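PDB 3LNL: UPF0135 protein SA1388 from Staphylococcus aureus subsp. aureus, which is of unknown function but belongs to the NIF3 family and forms a capped, toroid-shaped hexamer that binds a pair of zinc ions in each subunit. Local coordinates for residues L44-D48 against M336-K341; N63-H69 against I96-H102. The protein carries 2 engineered substitutions. All coordinates share one frame; numbering follows the deposited sequence.

Interaction 1: L44-D48 against M336-K341; sequences LTALD and MKEGLK
Helix-on-sheet packing of the NIF3 fold brings Thr-45, on strand 43-46, against Lys-337 and Leu-340 in the first turns of helix 336-350. The helix lies across the strand; the axes of the segments 44-46 and 336-341 approach to 7.1 Å and their directions are 142° from each other, closer to antiparallel than to perpendicular. Thr-45 turns its side chain at the helix and uses both branches. Its hydroxyl OG1 donates to Lys-337 O at 2.7 Å, arriving above the carbonyl plane with a C=O...donor angle of 107°; the regular helical bond from Lys-341 N reaches the same oxygen from the opposite face, so one carbonyl is gripped twice. The methyl CG2 meets Leu-340 CD2 at 4.0 Å. With OG1 set between the backbone N and the carbonyl carbon (chi1 70°), one beta-branched residue can offer a polar group and a methyl to the same helix, and this is why threonine suits the place. Lys-337 contributes its aliphatic part: CG and CD lie over the peptide joining Ala-46 to Leu-47, CG being 3.7 Å from Leu-47 N, while the ammonium group runs on to a hydrogen bond with Ser-360 O beside strand 357-359. A long flexible chain thus covers that peptide and still gives its buried ammonium group a hydrogen-bond acceptor. Leu-47 packs beside His-69, a zinc ligand seen in the crystal, and Met-336 beside the ligand His-68, which places the contact beside the dinuclear zinc centre. Met-336 is bent all along its chain, and this folding curls its thioether back to Ala-46, where SD and CE each lie 3.4 Å from Ala-46 O.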
ATOM      1  N   LEU B  44      37.302   8.285 -18.204  1.00 12.45           N
ATOM      2  CA  LEU B  44      37.149   9.504 -17.470  1.00 12.08           C
ATOM      3  C   LEU B  44      36.207   9.273 -16.340  1.00 12.26           C
ATOM      4  O   LEU B  44      35.041   8.889 -16.574  1.00 12.31           O
ATOM      5  CB  LEU B  44      36.585  10.602 -18.376  1.00 11.79           C
ATOM      6  CG  LEU B  44      36.579  12.036 -17.867  1.00 12.83           C
ATOM      7  CD1 LEU B  44      38.039  12.545 -17.639  1.00 14.62           C
ATOM      8  CD2 LEU B  44      35.795  12.891 -18.902  1.00 11.44           C
ATOM      9  N   THR B  45      36.679   9.508 -15.115  1.00 11.84           N
ATOM     10  CA  THR B  45      35.802   9.452 -13.927  1.00 12.10           C
ATOM     11  C   THR B  45      35.136  10.803 -13.590  1.00 12.82           C
ATOM     12  O   THR B  45      35.705  11.867 -13.840  1.00 12.03           O
ATOM     13  CB  THR B  45      36.547   8.915 -12.683  1.00 12.30           C
ATOM     14  OG1 THR B  45      37.519   9.891 -12.230  1.00 11.66           O
ATOM     15  CG2 THR B  45      37.224   7.554 -13.001  1.00 11.58           C
ATOM     16  N   ALA B  46      33.904  10.731 -13.058  1.00 13.11           N
ATOM     17  CA  ALA B  46      33.087  11.904 -12.871  1.00 13.97           C
ATOM     18  C   ALA B  46      32.152  11.671 -11.668  1.00 13.94           C
ATOM     19  O   ALA B  46      31.860  10.511 -11.345  1.00 13.53           O
ATOM     20  CB  ALA B  46      32.281  12.167 -14.138  1.00 13.60           C
ATOM     21  N   LEU B  47      31.693  12.757 -11.028  1.00 11.72           N
ATOM     22  CA  LEU B  47      30.633  12.633 -10.043  1.00 12.00           C
ATOM     23  C   LEU B  47      29.287  12.616 -10.773  1.00 11.19           C
ATOM     24  O   LEU B  47      28.492  11.653 -10.649  1.00 12.49           O
ATOM     25  CB  LEU B  47      30.703  13.784  -9.009  1.00 11.89           C
ATOM     26  CG  LEU B  47      29.565  13.965  -8.023  1.00 12.71           C
ATOM     27  CD1 LEU B  47      29.412  12.657  -7.190  1.00 14.44           C
ATOM     28  CD2 LEU B  47      29.771  15.203  -7.098  1.00  8.39           C
ATOM     29  N   ASP B  48      29.032  13.679 -11.526  1.00 11.01           N
ATOM     30  CA  ASP B  48      27.863  13.844 -12.345  1.00 11.98           C
ATOM     31  C   ASP B  48      28.377  13.984 -13.777  1.00 12.82           C
ATOM     32  O   ASP B  48      29.320  14.769 -14.029  1.00 11.87           O
ATOM     33  CB  ASP B  48      27.111  15.130 -11.994  1.00 12.56           C
ATOM     34  CG  ASP B  48      26.321  14.994 -10.684  1.00 15.11           C
ATOM     35  OD1 ASP B  48      25.414  14.163 -10.653  1.00 17.69           O
ATOM     36  OD2 ASP B  48      26.591  15.745  -9.741  1.00 14.49           O
ATOM     37  N   MET B 336      35.390  11.135  -5.179  1.00 12.72           N
ATOM     38  CA  MET B 336      35.479   9.809  -5.817  1.00 12.85           C
ATOM     39  C   MET B 336      36.075   9.856  -7.233  1.00 12.42           C
ATOM     40  O   MET B 336      36.368   8.818  -7.808  1.00 10.82           O
ATOM     41  CB  MET B 336      34.168   9.010  -5.779  1.00 11.70           C
ATOM     42  CG  MET B 336      32.933   9.602  -6.390  1.00 13.83           C
ATOM     43  SD  MET B 336      32.990  10.105  -8.134  1.00 12.88           S
ATOM     44  CE  MET B 336      33.203   8.473  -8.914  1.00 11.46           C
ATOM     45  N   LYS B 337      36.250  11.037  -7.824  1.00 12.27           N
ATOM     46  CA  LYS B 337      36.797  11.078  -9.172  1.00 11.54           C
ATOM     47  C   LYS B 337      38.259  10.638  -9.110  1.00 13.22           C
ATOM     48  O   LYS B 337      38.668   9.695  -9.769  1.00 12.75           O
ATOM     49  CB  LYS B 337      36.673  12.494  -9.781  1.00 12.08           C
ATOM     50  CG  LYS B 337      35.222  12.989  -9.948  1.00 13.39           C
ATOM     51  CD  LYS B 337      35.102  14.295 -10.671  1.00 11.77           C
ATOM     52  CE  LYS B 337      35.843  15.434  -9.884  1.00 12.96           C
ATOM     53  NZ  LYS B 337      35.571  16.686 -10.597  1.00 12.49           N
ATOM     54  N   GLU B 338      39.063  11.334  -8.314  1.00 13.25           N
ATOM     55  CA  GLU B 338      40.439  10.931  -8.089  1.00 14.09           C
ATOM     56  C   GLU B 338      40.518   9.593  -7.373  1.00 13.67           C
ATOM     57  O   GLU B 338      41.369   8.778  -7.694  1.00 13.52           O
ATOM     58  CB  GLU B 338      41.230  11.968  -7.271  1.00 15.48           C
ATOM     59  CG  GLU B 338      41.445  13.322  -7.994  1.00 17.55           C
ATOM     60  CD  GLU B 338      42.418  13.282  -9.174  1.00 22.03           C
ATOM     61  OE1 GLU B 338      42.530  14.337  -9.842  1.00 26.18           O
ATOM     62  OE2 GLU B 338      43.052  12.238  -9.447  1.00 22.20           O
ATOM     63  N   GLY B 339      39.622   9.343  -6.430  1.00 13.32           N
ATOM     64  CA  GLY B 339      39.681   8.074  -5.721  1.00 12.74           C
ATOM     65  C   GLY B 339      39.426   6.887  -6.642  1.00 12.28           C
ATOM     66  O   GLY B 339      40.092   5.855  -6.546  1.00 10.58           O
ATOM     67  N   LEU B 340      38.432   7.001  -7.502  1.00 11.85           N
ATOM     68  CA  LEU B 340      38.104   5.902  -8.394  1.00 12.71           C
ATOM     69  C   LEU B 340      39.167   5.773  -9.496  1.00 13.14           C
ATOM     70  O   LEU B 340      39.509   4.638  -9.910  1.00 14.08           O
ATOM     71  CB  LEU B 340      36.723   6.068  -9.017  1.00 12.92           C
ATOM     72  CG  LEU B 340      36.273   4.958  -9.984  1.00 14.21           C
ATOM     73  CD1 LEU B 340      36.180   3.540  -9.209  1.00 13.64           C
ATOM     74  CD2 LEU B 340      34.907   5.388 -10.636  1.00 11.41           C
ATOM     75  N   LYS B 341      39.731   6.904  -9.927  1.00 12.34           N
ATOM     76  CA  LYS B 341      40.846   6.871 -10.860  1.00 12.99           C
ATOM     77  C   LYS B 341      41.990   6.052 -10.282  1.00 13.56           C
ATOM     78  O   LYS B 341      42.548   5.203 -10.967  1.00 11.43           O
ATOM     79  CB  LYS B 341      41.357   8.246 -11.228  1.00 14.73           C
ATOM     80  CG  LYS B 341      42.751   8.181 -11.967  1.00 16.88           C
ATOM     81  CD  LYS B 341      43.538   9.406 -11.838  1.00 22.18           C
ATOM     82  CE  LYS B 341      44.865   9.294 -12.577  1.00 25.42           C
ATOM     83  NZ  LYS B 341      45.380  10.637 -12.964  1.00 31.90           N
TER

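Interaction 2: N63-H69 against I96-H102; sequences NTIISHH and INLIAMH. With ZN (zinc ion), chain G; ZN (zinc ion), chain F.
Asn-63 O receives two hydrogen bonds from Asn-97, one from the backbone N at 2.7 Å and one from the side-chain ND2 at 3.0 Å. The two donors reach the oxygen from opposite faces of its carbonyl plane; the backbone bond is nearly straight, whereas the ND2 bond is bent to 131°. Asn-97 suits its place because its OD1 can still accept from Asp-35 N. Asn-63 spends its own amide on Glu-39 O and Thr-41 N, and its OD1 also accepts from Thr-64 OG1. Between the strands, Ile-65 uses both N and O, to Asn-97 O and Ile-99 N; Ser-67 likewise pairs with Ile-99 O and Met-101 N. These bonds join neighbouring parallel strands, 64-67 and 97-100, of the five-stranded NIF3 sheet, and His-68 and His-69, next along the chain from Ser-67, are ligands of the dinuclear zinc centre. Isoleucine and leucine fill the faces: Ile-65 CG2 packs on Leu-98 CD1 at 3.6 Å, and Ile-66 CG2 on Met-101 SD. At Ser-67 the side chain turns to the residues that follow: OG donates to His-69 O at 2.6 Å, tying down the turn that presents both histidine ligands. His-68 holds its CG opposite the backbone N (chi1 -177°), which brings the ring's ND1 edge up to Met-101 O. There ND1 donates in the ring plane to a lone pair of Met-101 O at 2.9 Å, fixing the ring's rotation while NE2 binds the first zinc together with Asp-106 and Glu-333. The edge of His-102 meets the face of His-68, planes 65° apart. His-69 NE2 binds the second zinc, shared with His-330 and Glu-333, and its ND1 is held by Asp-48. His-102 ND1 bonds to Asp-27, and its NE2 lies 2.7 Å from the water that bridges the two zinc ions.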
ATOM      1  N   ASN B  63      36.309   7.147 -24.728  1.00 12.86           N
ATOM      2  CA  ASN B  63      34.950   6.752 -25.099  1.00 12.16           C
ATOM      3  C   ASN B  63      34.182   6.148 -23.951  1.00 11.98           C
ATOM      4  O   ASN B  63      33.082   5.630 -24.164  1.00 13.33           O
ATOM      5  CB  ASN B  63      34.943   5.830 -26.327  1.00 11.86           C
ATOM      6  CG  ASN B  63      35.427   4.441 -25.998  1.00 12.92           C
ATOM      7  OD1 ASN B  63      35.985   4.243 -24.938  1.00 10.48           O
ATOM      8  ND2 ASN B  63      35.224   3.474 -26.902  1.00 10.27           N
ATOM      9  N   THR B  64      34.707   6.260 -22.731  1.00 11.71           N
ATOM     10  CA  THR B  64      34.054   5.683 -21.559  1.00 11.32           C
ATOM     11  C   THR B  64      34.107   6.653 -20.397  1.00 12.86           C
ATOM     12  O   THR B  64      35.206   7.171 -20.048  1.00 12.35           O
ATOM     13  CB  THR B  64      34.718   4.346 -21.162  1.00 13.09           C
ATOM     14  OG1 THR B  64      34.711   3.484 -22.300  1.00 12.17           O
ATOM     15  CG2 THR B  64      33.999   3.642 -19.961  1.00  8.72           C
ATOM     16  N   ILE B  65      32.924   6.897 -19.806  1.00 11.55           N
ATOM     17  CA  ILE B  65      32.789   7.720 -18.628  1.00 11.91           C
ATOM     18  C   ILE B  65      32.222   6.827 -17.561  1.00 12.04           C
ATOM     19  O   ILE B  65      31.231   6.131 -17.806  1.00 12.99           O
ATOM     20  CB  ILE B  65      31.898   8.977 -18.848  1.00 12.29           C
ATOM     21  CG1 ILE B  65      32.536   9.848 -19.944  1.00 12.21           C
ATOM     22  CG2 ILE B  65      31.652   9.809 -17.509  1.00  8.88           C
ATOM     23  CD1 ILE B  65      31.659  10.995 -20.480  1.00 10.87           C
ATOM     24  N   ILE B  66      32.868   6.833 -16.388  1.00 11.39           N
ATOM     25  CA  ILE B  66      32.294   6.239 -15.198  1.00 11.98           C
ATOM     26  C   ILE B  66      31.914   7.358 -14.193  1.00 12.84           C
ATOM     27  O   ILE B  66      32.787   8.063 -13.666  1.00 12.07           O
ATOM     28  CB  ILE B  66      33.268   5.286 -14.490  1.00 11.47           C
ATOM     29  CG1 ILE B  66      33.731   4.164 -15.410  1.00 12.61           C
ATOM     30  CG2 ILE B  66      32.519   4.654 -13.224  1.00  9.79           C
ATOM     31  CD1 ILE B  66      34.822   3.257 -14.808  1.00 14.24           C
ATOM     32  N   SER B  67      30.621   7.511 -13.929  1.00 12.95           N
ATOM     33  CA  SER B  67      30.153   8.505 -12.994  1.00 13.46           C
ATOM     34  C   SER B  67      29.681   7.814 -11.724  1.00 13.31           C
ATOM     35  O   SER B  67      29.419   6.609 -11.730  1.00 14.59           O
ATOM     36  CB  SER B  67      29.011   9.355 -13.605  1.00 13.39           C
ATOM     37  OG  SER B  67      27.798   8.590 -13.727  1.00 14.06           O
ATOM     38  N   HIS B  68      29.615   8.579 -10.635  1.00 12.94           N
ATOM     39  CA  HIS B  68      28.997   8.103  -9.423  1.00 13.30           C
ATOM     40  C   HIS B  68      27.474   8.197  -9.561  1.00 12.33           C
ATOM     41  O   HIS B  68      26.766   7.197  -9.458  1.00 13.54           O
ATOM     42  CB  HIS B  68      29.468   8.897  -8.213  1.00 13.37           C
ATOM     43  CG  HIS B  68      28.915   8.412  -6.918  1.00 12.48           C
ATOM     44  ND1 HIS B  68      28.851   7.078  -6.586  1.00 12.13           N
ATOM     45  CD2 HIS B  68      28.395   9.082  -5.866  1.00 15.46           C
ATOM     46  CE1 HIS B  68      28.374   6.957  -5.361  1.00 15.27           C
ATOM     47  NE2 HIS B  68      27.974   8.148  -4.941  1.00 15.16           N
ATOM     48  N   HIS B  69      26.979   9.384  -9.868  1.00 11.53           N
ATOM     49  CA  HIS B  69      25.554   9.589  -9.957  1.00 11.31           C
ATOM     50  C   HIS B  69      25.055   9.077 -11.315  1.00 11.77           C
ATOM     51  O   HIS B  69      25.676   9.356 -12.347  1.00 12.49           O
ATOM     52  CB  HIS B  69      25.192  11.037  -9.778  1.00 11.12           C
ATOM     53  CG  HIS B  69      25.417  11.549  -8.384  1.00 10.43           C
ATOM     54  ND1 HIS B  69      25.720  12.869  -8.123  1.00 10.66           N
ATOM     55  CD2 HIS B  69      25.402  10.922  -7.191  1.00 10.84           C
ATOM     56  CE1 HIS B  69      25.863  13.031  -6.819  1.00 13.94           C
ATOM     57  NE2 HIS B  69      25.594  11.886  -6.220  1.00 14.67           N
ATOM     58  N   ILE B  96      30.028   7.432 -26.963  1.00 14.42           N
ATOM     59  CA  ILE B  96      30.567   7.431 -25.639  1.00 13.15           C
ATOM     60  C   ILE B  96      29.681   6.548 -24.756  1.00 13.71           C
ATOM     61  O   ILE B  96      28.426   6.610 -24.776  1.00 13.88           O
ATOM     62  CB  ILE B  96      30.620   8.840 -25.016  1.00 14.26           C
ATOM     63  CG1 ILE B  96      31.249   9.875 -25.968  1.00 16.83           C
ATOM     64  CG2 ILE B  96      31.360   8.783 -23.665  1.00 11.45           C
ATOM     65  CD1 ILE B  96      32.697   9.765 -26.187  1.00 17.38           C
ATOM     66  N   ASN B  97      30.345   5.698 -23.997  1.00 12.91           N
ATOM     67  CA  ASN B  97      29.715   4.810 -23.080  1.00 12.22           C
ATOM     68  C   ASN B  97      29.755   5.389 -21.661  1.00 11.68           C
ATOM     69  O   ASN B  97      30.783   5.903 -21.228  1.00 13.04           O
ATOM     70  CB  ASN B  97      30.462   3.474 -23.080  1.00 12.26           C
ATOM     71  CG  ASN B  97      30.646   2.914 -24.447  1.00 14.35           C
ATOM     72  OD1 ASN B  97      29.704   2.384 -25.019  1.00 14.73           O
ATOM     73  ND2 ASN B  97      31.868   3.023 -24.991  1.00 10.98           N
ATOM     74  N   LEU B  98      28.659   5.233 -20.927  1.00 10.70           N
ATOM     75  CA  LEU B  98      28.502   5.787 -19.597  1.00 11.48           C
ATOM     76  C   LEU B  98      28.110   4.669 -18.647  1.00 11.26           C
ATOM     77  O   LEU B  98      27.052   4.061 -18.810  1.00 11.57           O
ATOM     78  CB  LEU B  98      27.426   6.904 -19.570  1.00 11.07           C
ATOM     79  CG  LEU B  98      27.151   7.468 -18.151  1.00 14.67           C
ATOM     80  CD1 LEU B  98      28.454   8.141 -17.547  1.00 13.09           C
ATOM     81  CD2 LEU B  98      25.972   8.437 -18.116  1.00 15.13           C
ATOM     82  N   ILE B  99      28.940   4.458 -17.641  1.00 10.33           N
ATOM     83  CA  ILE B  99      28.678   3.485 -16.578  1.00 11.94           C
ATOM     84  C   ILE B  99      28.489   4.243 -15.259  1.00 11.82           C
ATOM     85  O   ILE B  99      29.220   5.187 -14.980  1.00 13.03           O
ATOM     86  CB  ILE B  99      29.920   2.534 -16.423  1.00 12.03           C
ATOM     87  CG1 ILE B  99      30.113   1.706 -17.715  1.00 11.79           C
ATOM     88  CG2 ILE B  99      29.844   1.682 -15.106  1.00 11.58           C
ATOM     89  CD1 ILE B  99      31.597   1.076 -17.863  1.00  8.58           C
ATOM     90  N   ALA B 100      27.493   3.844 -14.476  1.00 11.56           N
ATOM     91  CA  ALA B 100      27.254   4.431 -13.197  1.00 12.30           C
ATOM     92  C   ALA B 100      27.662   3.433 -12.112  1.00 12.41           C
ATOM     93  O   ALA B 100      27.170   2.282 -12.062  1.00 13.39           O
ATOM     94  CB  ALA B 100      25.745   4.780 -12.993  1.00 12.36           C
ATOM     95  N   MET B 101      28.549   3.883 -11.244  1.00 12.93           N
ATOM     96  CA  MET B 101      28.913   3.140 -10.036  1.00 13.03           C
ATOM     97  C   MET B 101      28.412   3.977  -8.888  1.00 12.90           C
ATOM     98  O   MET B 101      29.163   4.830  -8.339  1.00 11.57           O
ATOM     99  CB  MET B 101      30.442   2.918 -10.001  1.00 12.31           C
ATOM    100  CG  MET B 101      30.938   1.930 -11.108  1.00 15.28           C
ATOM    101  SD  MET B 101      32.725   1.788 -10.992  1.00 16.65           S
ATOM    102  CE  MET B 101      32.860   0.581  -9.640  1.00 14.60           C
ATOM    103  N   HIS B 102      27.129   3.748  -8.532  1.00 12.47           N
ATOM    104  CA  HIS B 102      26.452   4.616  -7.604  1.00 12.44           C
ATOM    105  C   HIS B 102      26.467   4.052  -6.191  1.00 13.55           C
ATOM    106  O   HIS B 102      27.542   4.010  -5.588  1.00 13.59           O
ATOM    107  CB  HIS B 102      25.058   4.990  -8.073  1.00 12.71           C
ATOM    108  CG  HIS B 102      24.463   6.107  -7.292  1.00 11.30           C
ATOM    109  ND1 HIS B 102      23.111   6.188  -7.011  1.00 11.97           N
ATOM    110  CD2 HIS B 102      25.049   7.165  -6.679  1.00 11.66           C
ATOM    111  CE1 HIS B 102      22.890   7.276  -6.278  1.00 13.56           C
ATOM    112  NE2 HIS B 102      24.048   7.878  -6.050  1.00 12.71           N
TER
HETATM  113 ZN    ZN G 402      26.978   8.565  -3.004  0.50 23.93          ZN
HETATM  114 ZN    ZN F 401      25.180  11.400  -4.086  0.50 22.70          ZN
HETATM  115  O   HOH W   1      25.317   9.241  -4.073  1.00 12.36           O
HETATM  116  O   HOH W   2      23.078  11.165  -4.830  1.00 10.50           O
HETATM  117  O   HOH W   3      24.211  10.900  -2.146  1.00 12.13           O
HETATM  118  O   HOH W   4      25.592   9.199  -1.427  1.00 12.58           O

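In the fold
The centres of the two contacts lie about 9 Å apart, on the same side of the chain's centre, and meet in one sheet where strands 43-46 and 64-67 are neighbours. Along the chain, interaction 2 is nested within the loop closed by interaction 1, whose helix returns from far beyond the PII-like insertion. The sheet holds strand 357-359 from the C-terminal part beside 43-46, and helix 336-350 from that same part packs on it. Leu-340 CD2 packs on Ile-66 CG2 at 3.6 Å, so helix 336-350 covers residues of both strands. Leu-47 and Asp-48 act as second shell for His-69, in a zinc site whose ligands come from both NIF3 parts.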